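Putative ADP-Ribosyltransferase Scabin (Streptomyces scabiei 87.22, PDB 5EWY) probably acts as a toxin enzyme that transfers ADP-ribose from NAD+ to DNA. Local coordinates at residues V57-I62 / P66-T71; Y135-P140 / G165-E170. All coordinates share one frame; numbering follows the deposited sequence.

Contact 1: residues V57-I62 / P66-T71; sequences VDVERI and PVWRTT
The indole of W68 is met across the contact by V59, at an edge near the ring plane, and by I62, which arrives obliquely; P66, from W68's own segment, puts CB over the rim of one face, 4.1 Å above the plane of the W68 ring. At the edge, V59 CG1 touches W68 CZ2 at 3.9 Å. The partners from 57-62 are set by a short 3-10 turn opened by an Asx turn, within the loop that precedes strand 75-79 of the ADP-ribosyltransferase fold. V59 sits in that turn with CG1 anti to its backbone N (chi1 167°), the branch that reaches the tryptophan. I62, just beyond it, uses two arms. Its CG1 runs on extended to CD1, which comes to 4.0 Å from W68 CH2, while CG2 nestles against the pyrrolidine ring, at 4.0 Å from P66 CB and nearly the same from CG and CD; the two side chains cross at about a right angle. The two segments meet through van der Waals contacts between apolar side chains, with no hydrogen bond between them. V143 and P164 extend the apolar surroundings of W68, tying the loop to the three-stranded sheet. Within 57-62, D58 OD1 accepts from E60 N at 3.1 Å, a bent bond (138°) whose donor stands 50° out of the carboxylate plane.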
ATOM      1  N   VAL A  57       0.882 -15.392   3.597  1.00 35.07           N
ATOM      2  CA  VAL A  57      -0.426 -14.845   3.912  1.00 38.67           C
ATOM      3  C   VAL A  57      -1.501 -15.809   3.437  1.00 35.97           C
ATOM      4  O   VAL A  57      -1.384 -16.436   2.376  1.00 39.36           O
ATOM      5  CB  VAL A  57      -0.591 -13.449   3.291  1.00 32.11           C
ATOM      6  CG1 VAL A  57      -0.434 -13.495   1.758  1.00 32.41           C
ATOM      7  CG2 VAL A  57      -1.929 -12.856   3.701  1.00 33.11           C
ATOM      8  N   ASP A  58      -2.561 -15.926   4.226  1.00 38.53           N
ATOM      9  CA  ASP A  58      -3.646 -16.865   3.964  1.00 42.92           C
ATOM     10  C   ASP A  58      -4.875 -16.076   3.524  1.00 38.76           C
ATOM     11  O   ASP A  58      -5.634 -15.573   4.357  1.00 38.34           O
ATOM     12  CB  ASP A  58      -3.940 -17.698   5.204  1.00 53.02           C
ATOM     13  CG  ASP A  58      -5.055 -18.694   4.976  1.00 56.47           C
ATOM     14  OD1 ASP A  58      -5.542 -18.782   3.827  1.00 46.58           O
ATOM     15  OD2 ASP A  58      -5.432 -19.394   5.943  1.00 61.56           O
ATOM     16  N   VAL A  59      -5.086 -16.017   2.206  1.00 35.50           N
ATOM     17  CA  VAL A  59      -6.172 -15.228   1.628  1.00 36.00           C
ATOM     18  C   VAL A  59      -7.529 -15.690   2.138  1.00 36.52           C
ATOM     19  O   VAL A  59      -8.470 -14.892   2.227  1.00 39.18           O
ATOM     20  CB  VAL A  59      -6.082 -15.283   0.090  1.00 46.70           C
ATOM     21  CG1 VAL A  59      -7.353 -14.754  -0.560  1.00 50.42           C
ATOM     22  CG2 VAL A  59      -4.877 -14.497  -0.393  1.00 52.63           C
ATOM     23  N   GLU A  60      -7.672 -16.974   2.457  1.00 39.30           N
ATOM     24  CA  GLU A  60      -8.970 -17.466   2.887  1.00 40.66           C
ATOM     25  C   GLU A  60      -9.365 -16.939   4.260  1.00 38.45           C
ATOM     26  O   GLU A  60     -10.541 -17.034   4.628  1.00 40.00           O
ATOM     27  CB  GLU A  60      -8.989 -18.998   2.860  1.00 44.97           C
ATOM     28  CG  GLU A  60      -8.955 -19.567   1.444  1.00 57.86           C
ATOM     29  CD  GLU A  60      -8.886 -21.086   1.407  1.00 79.43           C
ATOM     30  OE1 GLU A  60      -8.987 -21.723   2.478  1.00 87.93           O
ATOM     31  OE2 GLU A  60      -8.728 -21.645   0.302  1.00 84.16           O
ATOM     32  N   ARG A  61      -8.422 -16.380   5.014  1.00 35.69           N
ATOM     33  CA  ARG A  61      -8.711 -15.838   6.332  1.00 38.40           C
ATOM     34  C   ARG A  61      -9.098 -14.369   6.304  1.00 34.89           C
ATOM     35  O   ARG A  61      -9.457 -13.821   7.349  1.00 36.20           O
ATOM     36  CB  ARG A  61      -7.501 -16.020   7.248  1.00 39.34           C
ATOM     37  CG  ARG A  61      -7.288 -17.469   7.661  1.00 42.74           C
ATOM     38  CD  ARG A  61      -6.002 -17.646   8.442  1.00 48.46           C
ATOM     39  NE  ARG A  61      -5.988 -16.863   9.676  1.00 46.52           N
ATOM     40  CZ  ARG A  61      -4.891 -16.614  10.386  1.00 45.54           C
ATOM     41  NH1 ARG A  61      -3.713 -17.079   9.982  1.00 49.31           N
ATOM     42  NH2 ARG A  61      -4.965 -15.887  11.492  1.00 48.18           N
ATOM     43  N   ILE A  62      -9.043 -13.722   5.144  1.00 31.74           N
ATOM     44  CA  ILE A  62      -9.443 -12.324   5.059  1.00 29.89           C
ATOM     45  C   ILE A  62     -10.934 -12.220   5.330  1.00 36.10           C
ATOM     46  O   ILE A  62     -11.737 -12.978   4.770  1.00 37.15           O
ATOM     47  CB  ILE A  62      -9.098 -11.742   3.681  1.00 29.51           C
ATOM     48  CG1 ILE A  62      -7.590 -11.763   3.441  1.00 30.05           C
ATOM     49  CG2 ILE A  62      -9.635 -10.330   3.557  1.00 29.60           C
ATOM     50  CD1 ILE A  62      -7.214 -11.520   1.994  1.00 31.53           C
ATOM     51  N   PRO A  66     -13.109 -10.080   0.535  1.00 33.37           N
ATOM     52  CA  PRO A  66     -12.435  -8.901  -0.017  1.00 27.96           C
ATOM     53  C   PRO A  66     -12.939  -8.561  -1.408  1.00 27.76           C
ATOM     54  O   PRO A  66     -13.280  -9.437  -2.212  1.00 32.91           O
ATOM     55  CB  PRO A  66     -10.962  -9.323  -0.055  1.00 28.44           C
ATOM     56  CG  PRO A  66     -10.994 -10.775  -0.157  1.00 32.37           C
ATOM     57  CD  PRO A  66     -12.190 -11.226   0.630  1.00 33.81           C
ATOM     58  N   VAL A  67     -13.039  -7.268  -1.651  1.00 26.11           N
ATOM     59  CA  VAL A  67     -13.201  -6.739  -2.996  1.00 26.76           C
ATOM     60  C   VAL A  67     -11.820  -6.280  -3.441  1.00 25.27           C
ATOM     61  O   VAL A  67     -11.259  -5.319  -2.899  1.00 24.80           O
ATOM     62  CB  VAL A  67     -14.222  -5.598  -3.040  1.00 29.57           C
ATOM     63  CG1 VAL A  67     -14.344  -5.076  -4.458  1.00 33.01           C
ATOM     64  CG2 VAL A  67     -15.563  -6.071  -2.521  1.00 36.26           C
ATOM     65  N   TRP A  68     -11.246  -6.979  -4.415  1.00 28.42           N
ATOM     66  CA  TRP A  68      -9.889  -6.686  -4.846  1.00 25.26           C
ATOM     67  C   TRP A  68      -9.869  -5.504  -5.793  1.00 25.44           C
ATOM     68  O   TRP A  68     -10.768  -5.343  -6.626  1.00 27.25           O
ATOM     69  CB  TRP A  68      -9.314  -7.896  -5.575  1.00 27.33           C
ATOM     70  CG  TRP A  68      -9.251  -9.102  -4.710  1.00 30.20           C
ATOM     71  CD1 TRP A  68     -10.159 -10.115  -4.649  1.00 37.34           C
ATOM     72  CD2 TRP A  68      -8.227  -9.417  -3.760  1.00 29.28           C
ATOM     73  NE1 TRP A  68      -9.762 -11.046  -3.718  1.00 38.65           N
ATOM     74  CE2 TRP A  68      -8.576 -10.644  -3.163  1.00 33.84           C
ATOM     75  CE3 TRP A  68      -7.048  -8.783  -3.360  1.00 29.00           C
ATOM     76  CZ2 TRP A  68      -7.787 -11.247  -2.183  1.00 35.64           C
ATOM     77  CZ3 TRP A  68      -6.262  -9.390  -2.395  1.00 32.57           C
ATOM     78  CH2 TRP A  68      -6.636 -10.604  -1.817  1.00 31.31           C
ATOM     79  N   ARG A  69      -8.828  -4.701  -5.665  1.00 23.74           N
ATOM     80  CA  ARG A  69      -8.583  -3.609  -6.593  1.00 24.54           C
ATOM     81  C   ARG A  69      -8.219  -4.173  -7.962  1.00 23.11           C
ATOM     82  O   ARG A  69      -7.410  -5.102  -8.074  1.00 26.09           O
ATOM     83  CB  ARG A  69      -7.447  -2.759  -6.043  1.00 20.79           C
ATOM     84  CG  ARG A  69      -6.782  -1.837  -7.067  1.00 20.96           C
ATOM     85  CD  ARG A  69      -5.801  -0.935  -6.350  1.00 19.87           C
ATOM     86  NE  ARG A  69      -4.807  -0.285  -7.214  1.00 16.88           N
ATOM     87  CZ  ARG A  69      -3.658  -0.851  -7.570  1.00 19.04           C
ATOM     88  NH1 ARG A  69      -2.785  -0.191  -8.320  1.00 18.09           N
ATOM     89  NH2 ARG A  69      -3.391  -2.095  -7.219  1.00 19.62           N
ATOM     90  N   THR A  70      -8.842  -3.637  -9.009  1.00 24.88           N
ATOM     91  CA  THR A  70      -8.598  -4.112 -10.362  1.00 25.15           C
ATOM     92  C   THR A  70      -7.967  -3.042 -11.233  1.00 24.20           C
ATOM     93  O   THR A  70      -7.687  -3.313 -12.406  1.00 28.42           O
ATOM     94  CB  THR A  70      -9.883  -4.650 -11.016  1.00 30.21           C
ATOM     95  OG1 THR A  70     -10.859  -3.611 -11.079  1.00 36.55           O
ATOM     96  CG2 THR A  70     -10.439  -5.810 -10.214  1.00 34.39           C
ATOM     97  N   THR A  71      -7.792  -1.838 -10.732  1.00 23.93           N
ATOM     98  CA  THR A  71      -7.057  -0.804 -11.432  1.00 22.52           C
ATOM     99  C   THR A  71      -5.570  -0.945 -11.136  1.00 20.27           C
ATOM    100  O   THR A  71      -5.135  -1.755 -10.309  1.00 22.13           O
ATOM    101  CB  THR A  71      -7.584   0.569 -11.039  1.00 21.31           C
ATOM    102  OG1 THR A  71      -7.455   0.727  -9.615  1.00 23.05           O
ATOM    103  CG2 THR A  71      -9.039   0.722 -11.423  1.00 24.43           C
TER

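Contact 2: residues Y135-P140 / G165-E170; sequences YYIDAP and GGIRTE
I167 packs against both I137 and A139, one methyl for each, and its two branches make up the whole close part of this buried contact. CD1 of I167 meets CD1 of I137 end to end at 4.1 Å, the two side chains crossing at about a right angle. With CG2 anti to the backbone N and beside the carbonyl carbon, I167 sets its other methyl 4.2 Å from A139 CB, whose bond from the backbone points toward the 165-170 segment. No polar group takes part on this side.

The looser side lies further along the same segment, where the partly exposed R168 and E170 make no contact with 135-140 and pair instead with each other. R168 NE donates to E170 OE2 at 2.9 Å in an almost straight bond (176°). The carboxylate oxygen lies in the guanidinium plane, whereas the donor stands 38° out of the carboxylate plane. R168 NH1 also reaches the carbonyl oxygens of H50 and A52, which probably helps fix the group's rotation.

I137 and I167 both touch T118, a residue of the inhibitor pocket; their packing is consistent with a second layer behind the cleft between the two antiparallel sheets, as in the ADP-ribosyltransferase fold.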
ATOM      1  N   TYR A 135       6.018   7.052  -0.115  1.00 14.63           N
ATOM      2  CA  TYR A 135       6.393   6.038  -1.101  1.00 16.10           C
ATOM      3  C   TYR A 135       5.354   5.928  -2.206  1.00 14.73           C
ATOM      4  O   TYR A 135       4.150   6.091  -1.976  1.00 14.91           O
ATOM      5  CB  TYR A 135       6.563   4.681  -0.425  1.00 17.34           C
ATOM      6  CG  TYR A 135       7.810   4.594   0.432  1.00 16.61           C
ATOM      7  CD1 TYR A 135       7.793   4.945   1.771  1.00 16.68           C
ATOM      8  CD2 TYR A 135       8.994   4.136  -0.096  1.00 16.91           C
ATOM      9  CE1 TYR A 135       8.940   4.867   2.550  1.00 16.70           C
ATOM     10  CE2 TYR A 135      10.136   4.057   0.643  1.00 19.81           C
ATOM     11  CZ  TYR A 135      10.113   4.412   1.983  1.00 18.62           C
ATOM     12  OH  TYR A 135      11.288   4.316   2.675  1.00 21.58           O
ATOM     13  N   TYR A 136       5.863   5.696  -3.419  1.00 14.19           N
ATOM     14  CA  TYR A 136       5.095   5.574  -4.650  1.00 14.23           C
ATOM     15  C   TYR A 136       5.158   4.114  -5.076  1.00 14.58           C
ATOM     16  O   TYR A 136       6.243   3.532  -5.134  1.00 15.97           O
ATOM     17  CB  TYR A 136       5.724   6.457  -5.743  1.00 15.95           C
ATOM     18  CG  TYR A 136       5.598   7.944  -5.529  1.00 14.65           C
ATOM     19  CD1 TYR A 136       6.032   8.550  -4.345  1.00 14.00           C
ATOM     20  CD2 TYR A 136       5.015   8.746  -6.465  1.00 15.87           C
ATOM     21  CE1 TYR A 136       5.916   9.893  -4.160  1.00 15.61           C
ATOM     22  CE2 TYR A 136       4.861  10.103  -6.260  1.00 16.36           C
ATOM     23  CZ  TYR A 136       5.303  10.671  -5.081  1.00 15.53           C
ATOM     24  OH  TYR A 136       5.168  12.015  -4.928  1.00 17.39           O
ATOM     25  N   ILE A 137       3.987   3.506  -5.291  1.00 13.96           N
ATOM     26  CA  ILE A 137       3.838   2.059  -5.438  1.00 15.06           C
ATOM     27  C   ILE A 137       3.100   1.768  -6.738  1.00 16.08           C
ATOM     28  O   ILE A 137       2.094   2.427  -7.046  1.00 15.09           O
ATOM     29  CB  ILE A 137       3.065   1.490  -4.235  1.00 16.34           C
ATOM     30  CG1 ILE A 137       3.939   1.647  -2.995  1.00 17.81           C
ATOM     31  CG2 ILE A 137       2.653   0.026  -4.434  1.00 17.58           C
ATOM     32  CD1 ILE A 137       3.176   1.537  -1.692  1.00 20.86           C
ATOM     33  N   ASP A 138       3.597   0.794  -7.498  1.00 16.21           N
ATOM     34  CA  ASP A 138       2.939   0.374  -8.736  1.00 16.67           C
ATOM     35  C   ASP A 138       2.837  -1.144  -8.640  1.00 17.40           C
ATOM     36  O   ASP A 138       3.742  -1.876  -9.029  1.00 17.81           O
ATOM     37  CB  ASP A 138       3.726   0.839  -9.951  1.00 16.52           C
ATOM     38  CG  ASP A 138       3.167   0.310 -11.268  1.00 19.74           C
ATOM     39  OD1 ASP A 138       1.962  -0.023 -11.340  1.00 18.86           O
ATOM     40  OD2 ASP A 138       3.928   0.256 -12.253  1.00 20.09           O
ATOM     41  N   ALA A 139       1.742  -1.609  -8.036  1.00 17.92           N
ATOM     42  CA  ALA A 139       1.606  -3.010  -7.683  1.00 19.18           C
ATOM     43  C   ALA A 139       0.224  -3.497  -8.084  1.00 17.94           C
ATOM     44  O   ALA A 139      -0.755  -2.744  -7.963  1.00 19.10           O
ATOM     45  CB  ALA A 139       1.734  -3.215  -6.158  1.00 19.30           C
ATOM     46  N   PRO A 140       0.114  -4.739  -8.526  1.00 18.46           N
ATOM     47  CA  PRO A 140      -1.196  -5.298  -8.865  1.00 20.69           C
ATOM     48  C   PRO A 140      -1.931  -5.701  -7.605  1.00 22.55           C
ATOM     49  O   PRO A 140      -1.327  -6.107  -6.611  1.00 22.68           O
ATOM     50  CB  PRO A 140      -0.855  -6.549  -9.688  1.00 23.78           C
ATOM     51  CG  PRO A 140       0.483  -6.969  -9.191  1.00 25.80           C
ATOM     52  CD  PRO A 140       1.207  -5.689  -8.813  1.00 21.17           C
ATOM     53  N   GLY A 165       0.013  -9.797   2.783  1.00 25.41           N
ATOM     54  CA  GLY A 165       1.357 -10.254   2.531  1.00 26.01           C
ATOM     55  C   GLY A 165       2.310  -9.153   2.146  1.00 22.21           C
ATOM     56  O   GLY A 165       3.482  -9.439   1.867  1.00 25.53           O
ATOM     57  N   GLY A 166       1.851  -7.909   2.138  1.00 21.97           N
ATOM     58  CA  GLY A 166       2.699  -6.792   1.780  1.00 20.28           C
ATOM     59  C   GLY A 166       3.006  -6.731   0.299  1.00 20.60           C
ATOM     60  O   GLY A 166       2.223  -7.168  -0.544  1.00 21.88           O
ATOM     61  N   ILE A 167       4.148  -6.116  -0.001  1.00 21.21           N
ATOM     62  CA  ILE A 167       4.465  -5.642  -1.350  1.00 19.71           C
ATOM     63  C   ILE A 167       5.952  -5.835  -1.593  1.00 22.03           C
ATOM     64  O   ILE A 167       6.784  -5.239  -0.892  1.00 21.86           O
ATOM     65  CB  ILE A 167       4.126  -4.152  -1.507  1.00 20.20           C
ATOM     66  CG1 ILE A 167       2.677  -3.851  -1.093  1.00 20.69           C
ATOM     67  CG2 ILE A 167       4.382  -3.702  -2.961  1.00 19.61           C
ATOM     68  CD1 ILE A 167       2.404  -2.377  -0.982  1.00 20.87           C
ATOM     69  N   ARG A 168       6.294  -6.623  -2.617  1.00 22.36           N
ATOM     70  CA  ARG A 168       7.689  -6.836  -2.978  1.00 22.67           C
ATOM     71  C   ARG A 168       8.319  -5.548  -3.496  1.00 21.78           C
ATOM     72  O   ARG A 168       7.649  -4.687  -4.070  1.00 20.31           O
ATOM     73  CB  ARG A 168       7.801  -7.911  -4.067  1.00 26.94           C
ATOM     74  CG  ARG A 168       7.483  -9.312  -3.578  1.00 29.22           C
ATOM     75  CD  ARG A 168       8.081 -10.373  -4.485  1.00 38.60           C
ATOM     76  NE  ARG A 168       7.438 -10.414  -5.796  1.00 38.78           N
ATOM     77  CZ  ARG A 168       6.233 -10.930  -6.028  1.00 54.90           C
ATOM     78  NH1 ARG A 168       5.519 -11.440  -5.031  1.00 47.15           N
ATOM     79  NH2 ARG A 168       5.735 -10.931  -7.259  1.00 63.34           N
ATOM     80  N   THR A 169       9.644  -5.464  -3.362  1.00 22.81           N
ATOM     81  CA  THR A 169      10.342  -4.240  -3.744  1.00 21.47           C
ATOM     82  C   THR A 169      10.197  -3.932  -5.237  1.00 23.64           C
ATOM     83  O   THR A 169      10.184  -2.751  -5.610  1.00 21.39           O
ATOM     84  CB  THR A 169      11.824  -4.317  -3.355  1.00 22.34           C
ATOM     85  OG1 THR A 169      12.469  -3.088  -3.718  1.00 24.91           O
ATOM     86  CG2 THR A 169      12.526  -5.495  -4.042  1.00 26.90           C
ATOM     87  N   GLU A 170      10.026  -4.950  -6.086  1.00 23.36           N
ATOM     88  CA  GLU A 170       9.896  -4.691  -7.526  1.00 22.54           C
ATOM     89  C   GLU A 170       8.678  -3.827  -7.833  1.00 22.70           C
ATOM     90  O   GLU A 170       8.574  -3.304  -8.954  1.00 22.12           O
ATOM     91  CB  GLU A 170       9.843  -6.000  -8.324  1.00 26.71           C
ATOM     92  CG  GLU A 170       8.590  -6.832  -8.118  1.00 30.41           C
ATOM     93  CD  GLU A 170       8.664  -8.191  -8.768  1.00 53.48           C
ATOM     94  OE1 GLU A 170       8.529  -8.266 -10.014  1.00 47.53           O
ATOM     95  OE2 GLU A 170       8.859  -9.178  -8.022  1.00 50.38           O
TER

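Overall arrangement
From the N terminus, the chain first closes contact 1, a tight local loop with three residues between 57-62 and 66-71, before strand 75-79 opens the four-stranded sheet. Contact 2 follows in series, neither nested in nor crossing the first. It spans 24 intervening residues, including strands 143-144 and 160-164 of the smaller sheet, and joins I137 and A139, on and just after strand 133-137, to the connection leading into strand 172-179. The centres lie about 15 Å apart, yet the contacts touch: R69 NH2 comes 2.8 Å from A139 O in a probable hydrogen bond, and V57 packs on G165. The N-terminal loop thus touches the chain just beyond strand 133-137 of one sheet and strand 160-164 of the other.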